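Local structure of UDP-galactopyranose mutase (Deinococcus radiodurans, 3HDQ) at residues Pro333-Tyr346 and Phe361-Met373. The protein binds FAD and probably catalyses the interconversion of UDP-galactopyranose and UDP-galactofuranose. Sequence-based numbering, arbitrary orientation.
Sequences PYYPVPRPENAELY and FVGRLATYRYYNM. With FAD (flavin-adenine dinucleotide), chain L.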
loop_
_atom_site.group_PDB
_atom_site.type_symbol
_atom_site.label_atom_id
_atom_site.label_comp_id
_atom_site.label_asym_id
_atom_site.label_seq_id
_atom_site.Cartn_x
_atom_site.Cartn_y
_atom_site.Cartn_z
ATOM N N PRO A 333 8.153 20.166 -5.080
ATOM C CA PRO A 333 7.334 21.151 -5.787
ATOM C C PRO A 333 5.898 20.656 -5.903
ATOM O O PRO A 333 5.703 19.526 -6.348
ATOM C CB PRO A 333 7.985 21.213 -7.179
ATOM C CG PRO A 333 8.614 19.857 -7.373
ATOM C CD PRO A 333 8.944 19.313 -5.991
ATOM N N TYR A 334 4.923 21.480 -5.515
ATOM C CA TYR A 334 3.505 21.121 -5.626
ATOM C C TYR A 334 2.705 22.085 -6.508
ATOM O O TYR A 334 1.705 21.692 -7.102
ATOM C CB TYR A 334 2.833 21.052 -4.249
ATOM C CG TYR A 334 3.408 20.020 -3.302
ATOM C CD1 TYR A 334 3.805 20.379 -2.024
ATOM C CD2 TYR A 334 3.552 18.691 -3.683
ATOM C CE1 TYR A 334 4.327 19.460 -1.154
ATOM C CE2 TYR A 334 4.076 17.754 -2.810
ATOM C CZ TYR A 334 4.464 18.147 -1.545
ATOM O OH TYR A 334 4.989 17.225 -0.654
ATOM N N TYR A 335 3.144 23.340 -6.586
ATOM C CA TYR A 335 2.433 24.363 -7.351
ATOM C C TYR A 335 3.377 25.133 -8.267
ATOM O O TYR A 335 4.398 25.643 -7.810
ATOM C CB TYR A 335 1.833 25.415 -6.415
ATOM C CG TYR A 335 0.821 24.949 -5.384
ATOM C CD1 TYR A 335 1.230 24.411 -4.172
ATOM C CD2 TYR A 335 -0.546 25.103 -5.606
ATOM C CE1 TYR A 335 0.313 24.010 -3.231
ATOM C CE2 TYR A 335 -1.470 24.704 -4.666
ATOM C CZ TYR A 335 -1.037 24.162 -3.480
ATOM O OH TYR A 335 -1.952 23.760 -2.542
ATOM N N PRO A 336 3.023 25.263 -9.552
ATOM C CA PRO A 336 3.690 26.307 -10.329
ATOM C C PRO A 336 3.259 27.655 -9.756
ATOM O O PRO A 336 2.231 27.718 -9.071
ATOM C CB PRO A 336 3.094 26.145 -11.737
ATOM C CG PRO A 336 2.275 24.891 -11.702
ATOM C CD PRO A 336 1.905 24.649 -10.282
ATOM N N VAL A 337 4.015 28.711 -10.039
ATOM C CA VAL A 337 3.721 30.044 -9.518
ATOM C C VAL A 337 3.376 31.016 -10.660
ATOM O O VAL A 337 4.232 31.768 -11.121
ATOM C CB VAL A 337 4.920 30.579 -8.706
ATOM C CG1 VAL A 337 4.597 31.928 -8.071
ATOM C CG2 VAL A 337 5.334 29.562 -7.643
ATOM N N PRO A 338 2.111 31.006 -11.113
ATOM C CA PRO A 338 1.743 31.792 -12.294
ATOM C C PRO A 338 1.925 33.308 -12.086
ATOM O O PRO A 338 1.218 33.924 -11.293
ATOM C CB PRO A 338 0.261 31.428 -12.508
ATOM C CG PRO A 338 0.063 30.158 -11.733
ATOM C CD PRO A 338 0.947 30.302 -10.550
ATOM N N ARG A 339 2.900 33.877 -12.788
ATOM C CA ARG A 339 3.148 35.316 -12.839
ATOM C C ARG A 339 4.124 35.529 -13.989
ATOM O O ARG A 339 4.846 34.603 -14.364
ATOM C CB ARG A 339 3.739 35.833 -11.525
ATOM C CG ARG A 339 5.021 35.166 -11.117
ATOM C CD ARG A 339 5.366 35.476 -9.674
ATOM N NE ARG A 339 5.505 36.908 -9.406
ATOM C CZ ARG A 339 6.621 37.465 -8.948
ATOM N NH1 ARG A 339 7.682 36.706 -8.722
ATOM N NH2 ARG A 339 6.684 38.769 -8.713
ATOM N N PRO A 340 4.150 36.745 -14.558
ATOM C CA PRO A 340 4.948 37.034 -15.766
ATOM C C PRO A 340 6.433 36.623 -15.681
ATOM O O PRO A 340 6.932 36.063 -16.657
ATOM C CB PRO A 340 4.800 38.551 -15.926
ATOM C CG PRO A 340 3.481 38.867 -15.257
ATOM C CD PRO A 340 3.419 37.934 -14.081
ATOM N N GLU A 341 7.117 36.875 -14.563
ATOM C CA GLU A 341 8.528 36.491 -14.461
ATOM C C GLU A 341 8.736 34.984 -14.543
ATOM O O GLU A 341 9.790 34.533 -14.997
ATOM C CB GLU A 341 9.262 37.077 -13.227
ATOM C CG GLU A 341 8.432 37.373 -12.009
ATOM C CD GLU A 341 7.567 38.607 -12.195
ATOM O OE1 GLU A 341 6.353 38.446 -12.441
ATOM O OE2 GLU A 341 8.102 39.737 -12.120
ATOM N N ASN A 342 7.739 34.206 -14.115
ATOM C CA ASN A 342 7.854 32.752 -14.166
ATOM C C ASN A 342 7.407 32.149 -15.509
ATOM O O ASN A 342 8.008 31.195 -15.985
ATOM C CB ASN A 342 7.140 32.092 -12.980
ATOM C CG ASN A 342 7.775 32.445 -11.652
ATOM O OD1 ASN A 342 8.937 32.862 -11.597
ATOM N ND2 ASN A 342 7.014 32.281 -10.566
ATOM N N ALA A 343 6.360 32.704 -16.115
ATOM C CA ALA A 343 5.916 32.252 -17.433
ATOM C C ALA A 343 7.023 32.494 -18.455
ATOM O O ALA A 343 7.167 31.763 -19.435
ATOM C CB ALA A 343 4.643 32.984 -17.852
ATOM N N GLU A 344 7.783 33.552 -18.197
ATOM C CA GLU A 344 8.948 33.933 -18.967
ATOM C C GLU A 344 9.956 32.798 -18.940
ATOM O O GLU A 344 10.335 32.260 -19.975
ATOM C CB GLU A 344 9.556 35.186 -18.320
ATOM C CG GLU A 344 10.879 35.669 -18.887
ATOM C CD GLU A 344 10.706 36.496 -20.148
ATOM O OE1 GLU A 344 9.706 36.281 -20.866
ATOM O OE2 GLU A 344 11.572 37.358 -20.420
ATOM N N LEU A 345 10.387 32.449 -17.737
ATOM C CA LEU A 345 11.335 31.367 -17.534
ATOM C C LEU A 345 10.829 30.031 -18.102
ATOM O O LEU A 345 11.585 29.307 -18.757
ATOM C CB LEU A 345 11.625 31.217 -16.048
ATOM C CG LEU A 345 13.065 30.997 -15.628
ATOM C CD1 LEU A 345 13.096 30.122 -14.405
ATOM C CD2 LEU A 345 13.879 30.386 -16.759
ATOM N N TYR A 346 9.558 29.705 -17.862
ATOM C CA TYR A 346 9.017 28.448 -18.370
ATOM C C TYR A 346 9.077 28.363 -19.890
ATOM O O TYR A 346 9.396 27.317 -20.445
ATOM C CB TYR A 346 7.576 28.179 -17.912
ATOM C CG TYR A 346 6.998 26.978 -18.628
ATOM C CD1 TYR A 346 7.503 25.699 -18.402
ATOM C CD2 TYR A 346 5.994 27.124 -19.568
ATOM C CE1 TYR A 346 6.995 24.592 -19.073
ATOM C CE2 TYR A 346 5.477 26.020 -20.246
ATOM C CZ TYR A 346 5.981 24.760 -19.992
ATOM O OH TYR A 346 5.468 23.674 -20.657
ATOM N N PHE A 361 6.510 15.683 -22.369
ATOM C CA PHE A 361 6.283 16.253 -21.056
ATOM C C PHE A 361 4.782 16.370 -20.798
ATOM O O PHE A 361 4.036 16.850 -21.653
ATOM C CB PHE A 361 6.978 17.622 -20.958
ATOM C CG PHE A 361 8.478 17.550 -21.080
ATOM C CD1 PHE A 361 9.075 17.232 -22.291
ATOM C CD2 PHE A 361 9.288 17.783 -19.977
ATOM C CE1 PHE A 361 10.435 17.144 -22.402
ATOM C CE2 PHE A 361 10.662 17.700 -20.084
ATOM C CZ PHE A 361 11.238 17.385 -21.304
ATOM N N VAL A 362 4.346 15.909 -19.627
ATOM C CA VAL A 362 2.923 15.870 -19.288
ATOM C C VAL A 362 2.735 16.076 -17.802
ATOM O O VAL A 362 3.525 15.570 -17.010
ATOM C CB VAL A 362 2.277 14.499 -19.617
ATOM C CG1 VAL A 362 0.756 14.607 -19.554
ATOM C CG2 VAL A 362 2.731 13.990 -20.974
ATOM N N GLY A 363 1.687 16.811 -17.427
ATOM C CA GLY A 363 1.283 16.910 -16.035
ATOM C C GLY A 363 1.524 18.270 -15.415
ATOM O O GLY A 363 2.141 19.144 -16.032
ATOM N N ARG A 364 1.046 18.448 -14.184
ATOM C CA ARG A 364 1.149 19.740 -13.515
ATOM C C ARG A 364 2.585 20.281 -13.475
ATOM O O ARG A 364 2.817 21.443 -13.812
ATOM C CB ARG A 364 0.556 19.698 -12.097
ATOM C CG ARG A 364 0.819 20.970 -11.313
ATOM C CD ARG A 364 0.428 20.898 -9.822
ATOM N NE ARG A 364 -0.994 21.129 -9.618
ATOM C CZ ARG A 364 -1.526 21.692 -8.537
ATOM N NH1 ARG A 364 -0.765 22.094 -7.536
ATOM N NH2 ARG A 364 -2.839 21.836 -8.456
ATOM N N LEU A 365 3.537 19.449 -13.061
ATOM C CA LEU A 365 4.922 19.897 -12.851
ATOM C C LEU A 365 5.708 20.053 -14.148
ATOM O O LEU A 365 6.467 21.007 -14.321
ATOM C CB LEU A 365 5.670 18.916 -11.955
ATOM C CG LEU A 365 4.991 18.699 -10.605
ATOM C CD1 LEU A 365 5.811 17.741 -9.762
ATOM C CD2 LEU A 365 4.819 20.049 -9.924
ATOM N N ALA A 366 5.517 19.098 -15.046
ATOM C CA ALA A 366 6.281 19.009 -16.268
ATOM C C ALA A 366 5.887 20.068 -17.305
ATOM O O ALA A 366 6.710 20.472 -18.140
ATOM C CB ALA A 366 6.139 17.597 -16.845
ATOM N N THR A 367 4.631 20.514 -17.259
ATOM C CA THR A 367 4.168 21.540 -18.186
ATOM C C THR A 367 3.834 22.835 -17.459
ATOM O O THR A 367 3.282 23.762 -18.051
ATOM C CB THR A 367 2.962 21.079 -19.052
ATOM O OG1 THR A 367 1.789 20.900 -18.235
ATOM C CG2 THR A 367 3.288 19.786 -19.761
ATOM N N TYR A 368 4.175 22.894 -16.176
ATOM C CA TYR A 368 4.037 24.122 -15.390
ATOM C C TYR A 368 2.620 24.700 -15.484
ATOM O O TYR A 368 2.426 25.887 -15.760
ATOM C CB TYR A 368 5.082 25.157 -15.828
ATOM C CG TYR A 368 5.492 26.138 -14.742
ATOM C CD1 TYR A 368 6.154 25.699 -13.605
ATOM C CD2 TYR A 368 5.237 27.498 -14.871
ATOM C CE1 TYR A 368 6.539 26.572 -12.619
ATOM C CE2 TYR A 368 5.621 28.391 -13.882
ATOM C CZ TYR A 368 6.273 27.918 -12.757
ATOM O OH TYR A 368 6.660 28.786 -11.762
ATOM N N ARG A 369 1.635 23.844 -15.255
ATOM C CA ARG A 369 0.242 24.245 -15.327
ATOM C C ARG A 369 -0.471 23.970 -14.003
ATOM O O ARG A 369 -0.331 22.892 -13.434
ATOM C CB ARG A 369 -0.441 23.540 -16.499
ATOM C CG ARG A 369 0.068 24.051 -17.847
ATOM C CD ARG A 369 -0.637 23.394 -19.004
ATOM N NE ARG A 369 0.036 23.621 -20.278
ATOM C CZ ARG A 369 -0.346 23.057 -21.421
ATOM N NH1 ARG A 369 -1.390 22.239 -21.435
ATOM N NH2 ARG A 369 0.314 23.300 -22.544
ATOM N N TYR A 370 -1.204 24.966 -13.505
ATOM C CA TYR A 370 -1.924 24.846 -12.229
ATOM C C TYR A 370 -3.191 23.999 -12.436
ATOM O O TYR A 370 -4.308 24.516 -12.400
ATOM C CB TYR A 370 -2.259 26.251 -11.676
ATOM C CG TYR A 370 -2.697 26.355 -10.211
ATOM C CD1 TYR A 370 -3.127 25.240 -9.496
ATOM C CD2 TYR A 370 -2.721 27.586 -9.562
ATOM C CE1 TYR A 370 -3.544 25.344 -8.165
ATOM C CE2 TYR A 370 -3.140 27.704 -8.232
ATOM C CZ TYR A 370 -3.550 26.578 -7.541
ATOM O OH TYR A 370 -3.961 26.677 -6.226
ATOM N N TYR A 371 -3.000 22.694 -12.645
ATOM C CA TYR A 371 -4.085 21.790 -13.042
ATOM C C TYR A 371 -4.676 20.987 -11.884
ATOM O O TYR A 371 -3.951 20.533 -10.991
ATOM C CB TYR A 371 -3.592 20.798 -14.103
ATOM C CG TYR A 371 -3.694 21.277 -15.537
ATOM C CD1 TYR A 371 -4.325 22.469 -15.843
ATOM C CD2 TYR A 371 -3.185 20.516 -16.590
ATOM C CE1 TYR A 371 -4.431 22.904 -17.146
ATOM C CE2 TYR A 371 -3.293 20.944 -17.904
ATOM C CZ TYR A 371 -3.923 22.145 -18.172
ATOM O OH TYR A 371 -4.050 22.608 -19.466
ATOM N N ASN A 372 -5.991 20.798 -11.914
ATOM C CA ASN A 372 -6.643 19.873 -10.986
ATOM C C ASN A 372 -6.484 18.446 -11.509
ATOM O O ASN A 372 -6.018 18.240 -12.631
ATOM C CB ASN A 372 -8.132 20.214 -10.806
ATOM C CG ASN A 372 -8.355 21.639 -10.327
ATOM O OD1 ASN A 372 -7.656 22.121 -9.432
ATOM N ND2 ASN A 372 -9.329 22.323 -10.922
ATOM N N MET A 373 -6.892 17.459 -10.717
ATOM C CA MET A 373 -6.730 16.071 -11.126
ATOM C C MET A 373 -7.395 15.783 -12.475
ATOM O O MET A 373 -6.774 15.207 -13.375
ATOM C CB MET A 373 -7.242 15.109 -10.043
ATOM C CG MET A 373 -6.426 15.120 -8.765
ATOM S SD MET A 373 -7.083 14.000 -7.493
ATOM C CE MET A 373 -8.470 14.961 -6.866
HETATM P PA FAD L . 2.270 14.444 -9.457
HETATM O O1A FAD L . 1.300 13.919 -8.572
HETATM O O2A FAD L . 3.002 15.447 -8.801
HETATM O O5B FAD L . 3.194 13.264 -9.838
HETATM C C5B FAD L . 4.407 13.389 -10.480
HETATM C C4B FAD L . 5.296 12.313 -9.950
HETATM O O4B FAD L . 6.532 12.372 -10.566
HETATM C C3B FAD L . 5.549 12.554 -8.482
HETATM O O3B FAD L . 5.048 11.542 -7.675
HETATM C C2B FAD L . 7.035 12.615 -8.368
HETATM O O2B FAD L . 7.443 11.901 -7.265
HETATM C C1B FAD L . 7.499 12.004 -9.657
HETATM N N9A FAD L . 8.844 12.448 -10.008
HETATM C C8A FAD L . 9.305 13.696 -10.151
HETATM N N7A FAD L . 10.576 13.670 -10.461
HETATM C C5A FAD L . 10.962 12.406 -10.522
HETATM C C6A FAD L . 12.163 11.789 -10.795
HETATM N N6A FAD L . 13.170 12.469 -11.226
HETATM N N1A FAD L . 12.259 10.444 -10.781
HETATM C C2A FAD L . 11.178 9.696 -10.482
HETATM N N3A FAD L . 10.002 10.300 -10.215
HETATM C C4A FAD L . 9.888 11.626 -10.221
HETATM N N1 FAD L . -6.692 18.410 -7.475
HETATM C C2 FAD L . -8.021 18.264 -7.535
HETATM O O2 FAD L . -8.572 17.994 -8.559
HETATM N N3 FAD L . -8.725 18.420 -6.409
HETATM C C4 FAD L . -8.103 18.713 -5.242
HETATM O O4 FAD L . -8.715 18.854 -4.237
HETATM C C4X FAD L . -6.767 18.869 -5.211
HETATM N N5 FAD L . -6.163 19.179 -4.046
HETATM C C5X FAD L . -4.824 19.331 -4.015
HETATM C C6 FAD L . -4.216 19.633 -2.820
HETATM C C7 FAD L . -2.859 19.787 -2.774
HETATM C C7M FAD L . -2.193 20.118 -1.503
HETATM C C8 FAD L . -2.111 19.628 -3.905
HETATM C C8M FAD L . -0.644 19.815 -3.802
HETATM C C9 FAD L . -2.723 19.316 -5.101
HETATM C C9A FAD L . -4.086 19.172 -5.168
HETATM N N10 FAD L . -4.710 18.855 -6.340
HETATM C C10 FAD L . -6.052 18.715 -6.344
HETATM C "C1'" FAD L . -3.972 18.790 -7.626
HETATM C "C2'" FAD L . -3.415 17.419 -7.933
HETATM O "O2'" FAD L . -2.511 17.137 -6.926
HETATM C "C3'" FAD L . -2.677 17.353 -9.266
HETATM O "O3'" FAD L . -3.452 17.568 -10.361
HETATM C "C4'" FAD L . -2.274 15.956 -9.569
HETATM O "O4'" FAD L . -2.098 15.360 -8.320
HETATM C "C5'" FAD L . -1.027 16.005 -10.400
HETATM O "O5'" FAD L . -0.754 14.863 -11.125
HETATM P P FAD L . 0.637 14.723 -11.796
HETATM O O1P FAD L . 0.793 13.403 -12.267
HETATM O O2P FAD L . 0.658 15.618 -12.890
HETATM O O3P FAD L . 1.725 15.125 -10.752
HETATM O O HOH W 1 6.938 21.332 -20.744
#
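Pro336 lays its CB over the centre of one face of the Tyr368 ring, 3.5 Å from the centroid, while CB of Asn342 meets that ring at its edge. Tyr346 offers a face in turn to CB of Tyr368; these two rings are near parallel but slid so far apart that they barely overlap. Tyr335 directs an edge at the face of Tyr370 in an offset edge-to-face pair, planes at 89°, and takes NH1 of Arg364 over one of its own faces. The Arg364 guanidinium has FAD C1' over one face, with Tyr334 O and Tyr371 O near its plane. NH1 donates to Tyr334 O in a short bond of 2.5 Å. NH2 donates to Tyr371 O at 3.1 Å, from above that carbonyl's plane, and FAD O3' donates to the same oxygen. The bend at chi3 (-82°) turns the guanidinium toward the ribityl chain. The end of strand 320-336, with a classic beta bulge at Tyr334 and Tyr335 opposite Arg275, meets the loop that leads from the Rossmann-like parallel sheet to helix 373-388, beside the flavin. An alanine at Arg364 would probably cost Tyr334 O its guanidinium donor, leave Tyr371 O with O3' alone of these two donors, and open a gap between the Tyr335 face and C1'. The hydroxyls of Tyr335 and Tyr370 are hydrogen-bonded to the diphosphate of the bound UDP-galactose. Farther from the flavin, Tyr368 OH accepts a nearly straight bond from Val337 N (3.2 Å, 167°) and also bonds Pro273 O.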